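Local coordinates for transaminase (PDB 5G0A), which probably transfers amino groups between amines and keto compounds with pyridoxal-5'-phosphate as cofactor, and is selective for S-amines, at residues B[109-114]-B[309-314]. Residues are numbered along the deposited sequence; the frame is centred on the assembly and turned at random.
Sequences EDWPGK and AVLVSK
The indole of Trp111 lies with its six-membered ring against Leu311: CH2 is 3.6 Å from CD2 of Leu311, and Leu311 O sits at the ring edge, in its plane. Pro112 CG covers one face, offset toward the rim, while at the far edge NE1 bonds mainly to the OH of Tyr284 and only weakly to Glu109 OE1. An alanine in place of Trp111 would probably open a gap beside Leu311 CD2 and cost Tyr284 its indole partner. Strands 112-118 and 308-313 run antiparallel at one margin of the seven-stranded sheet in the large domain of this class-III aminotransferase, and a classic beta bulge interrupts their pairing between Pro112-Ser313 and Lys114-Val312. Val312 O takes two donors, Gly113 N at 2.8 Å in the carbonyl plane and Lys114 N at 3.2 Å, whereas Val312 N returns a nearly straight bond (171°) to Lys114 O. Beyond the bulge Ser313 caps helix 314-321 through Ile316 N, and Lys314 N reaches Trp111 O. The Lys314 chain, bent at its last torsion (chi4 75°), brings NZ to Asp110 O (2.6 Å), above the carbonyl plane, and to Pro112 O (3.0 Å); a water is its third partner.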
loop_
_atom_site.group_PDB
_atom_site.type_symbol
_atom_site.label_atom_id
_atom_site.label_comp_id
_atom_site.label_asym_id
_atom_site.label_seq_id
_atom_site.Cartn_x
_atom_site.Cartn_y
_atom_site.Cartn_z
ATOM N N GLU B 109 -38.971 -6.692 4.799
ATOM C CA GLU B 109 -37.886 -5.932 5.449
ATOM C C GLU B 109 -37.789 -4.569 4.806
ATOM O O GLU B 109 -38.000 -4.436 3.593
ATOM C CB GLU B 109 -36.556 -6.703 5.343
ATOM C CG GLU B 109 -36.599 -8.072 6.000
ATOM C CD GLU B 109 -35.275 -8.824 5.957
ATOM O OE1 GLU B 109 -34.273 -8.276 5.421
ATOM O OE2 GLU B 109 -35.235 -9.969 6.465
ATOM N N ASP B 110 -37.468 -3.543 5.602
ATOM C CA ASP B 110 -37.434 -2.179 5.082
ATOM C C ASP B 110 -36.057 -1.671 4.629
ATOM O O ASP B 110 -35.978 -0.623 3.999
ATOM C CB ASP B 110 -38.056 -1.196 6.092
ATOM C CG ASP B 110 -39.568 -1.319 6.166
ATOM O OD1 ASP B 110 -40.155 -2.020 5.320
ATOM O OD2 ASP B 110 -40.173 -0.699 7.063
ATOM N N TRP B 111 -35.007 -2.413 4.939
ATOM C CA TRP B 111 -33.641 -1.967 4.573
ATOM C C TRP B 111 -33.379 -1.935 3.058
ATOM O O TRP B 111 -32.675 -1.046 2.595
ATOM C CB TRP B 111 -32.560 -2.775 5.296
ATOM C CG TRP B 111 -32.202 -4.137 4.693
ATOM C CD1 TRP B 111 -32.780 -5.348 4.990
ATOM C CD2 TRP B 111 -31.169 -4.420 3.727
ATOM N NE1 TRP B 111 -32.193 -6.350 4.258
ATOM C CE2 TRP B 111 -31.206 -5.821 3.469
ATOM C CE3 TRP B 111 -30.255 -3.630 3.029
ATOM C CZ2 TRP B 111 -30.336 -6.446 2.558
ATOM C CZ3 TRP B 111 -29.370 -4.251 2.136
ATOM C CH2 TRP B 111 -29.419 -5.642 1.908
ATOM N N PRO B 112 -33.987 -2.858 2.273
ATOM C CA PRO B 112 -33.499 -2.893 0.875
ATOM C C PRO B 112 -33.817 -1.677 0.029
ATOM O O PRO B 112 -34.966 -1.191 0.030
ATOM C CB PRO B 112 -34.181 -4.147 0.293
ATOM C CG PRO B 112 -34.503 -4.988 1.479
ATOM C CD PRO B 112 -34.835 -4.025 2.578
ATOM N N GLY B 113 -32.799 -1.203 -0.709
ATOM C CA GLY B 113 -32.943 -0.033 -1.562
ATOM C C GLY B 113 -32.823 -0.322 -3.046
ATOM O O GLY B 113 -33.813 -0.245 -3.794
ATOM N N LYS B 114 -31.591 -0.606 -3.493
ATOM C CA LYS B 114 -31.331 -0.821 -4.909
ATOM C C LYS B 114 -30.306 -1.951 -5.140
ATOM O O LYS B 114 -29.489 -2.232 -4.291
ATOM C CB LYS B 114 -30.799 0.463 -5.553
ATOM C CG LYS B 114 -31.853 1.518 -5.863
ATOM C CD LYS B 114 -31.252 2.625 -6.704
ATOM C CE LYS B 114 -32.315 3.445 -7.435
ATOM N NZ LYS B 114 -31.626 4.303 -8.441
ATOM N N ALA B 309 -24.720 -10.079 -7.688
ATOM C CA ALA B 309 -25.421 -8.831 -7.441
ATOM C C ALA B 309 -25.026 -8.264 -6.106
ATOM O O ALA B 309 -24.690 -9.012 -5.180
ATOM C CB ALA B 309 -26.936 -9.049 -7.430
ATOM N N VAL B 310 -25.198 -6.953 -5.997
ATOM C CA VAL B 310 -25.112 -6.310 -4.688
ATOM C C VAL B 310 -26.424 -5.585 -4.424
ATOM O O VAL B 310 -26.999 -4.980 -5.330
ATOM C CB VAL B 310 -23.857 -5.375 -4.611
ATOM C CG1 VAL B 310 -23.925 -4.284 -5.676
ATOM C CG2 VAL B 310 -23.761 -4.752 -3.218
ATOM N N LEU B 311 -26.910 -5.671 -3.187
ATOM C CA LEU B 311 -28.127 -4.973 -2.779
ATOM C C LEU B 311 -27.729 -4.047 -1.628
ATOM O O LEU B 311 -27.131 -4.497 -0.656
ATOM C CB LEU B 311 -29.179 -5.965 -2.297
ATOM C CG LEU B 311 -30.429 -5.371 -1.597
ATOM C CD1 LEU B 311 -31.217 -4.488 -2.561
ATOM C CD2 LEU B 311 -31.276 -6.523 -1.036
ATOM N N VAL B 312 -28.024 -2.769 -1.799
ATOM C CA VAL B 312 -27.662 -1.763 -0.804
ATOM C C VAL B 312 -28.932 -1.181 -0.189
ATOM O O VAL B 312 -30.003 -1.199 -0.816
ATOM C CB VAL B 312 -26.827 -0.599 -1.403
ATOM C CG1 VAL B 312 -25.579 -1.124 -2.136
ATOM C CG2 VAL B 312 -27.660 0.293 -2.339
ATOM N N SER B 313 -28.788 -0.664 1.027
ATOM C CA SER B 313 -29.914 -0.054 1.783
ATOM C C SER B 313 -30.516 1.163 1.089
ATOM O O SER B 313 -29.898 1.773 0.218
ATOM C CB SER B 313 -29.440 0.333 3.195
ATOM O OG SER B 313 -28.506 1.400 3.111
ATOM N N LYS B 314 -31.718 1.550 1.509
ATOM C CA LYS B 314 -32.344 2.747 0.989
ATOM C C LYS B 314 -31.459 3.980 1.189
ATOM O O LYS B 314 -31.378 4.831 0.311
ATOM C CB LYS B 314 -33.696 2.961 1.681
ATOM C CG LYS B 314 -34.703 1.887 1.319
ATOM C CD LYS B 314 -36.084 2.202 1.886
ATOM C CE LYS B 314 -37.134 1.317 1.240
ATOM N NZ LYS B 314 -37.103 -0.077 1.733
HETATM O O HOH W 1 -39.664 -1.053 2.185
#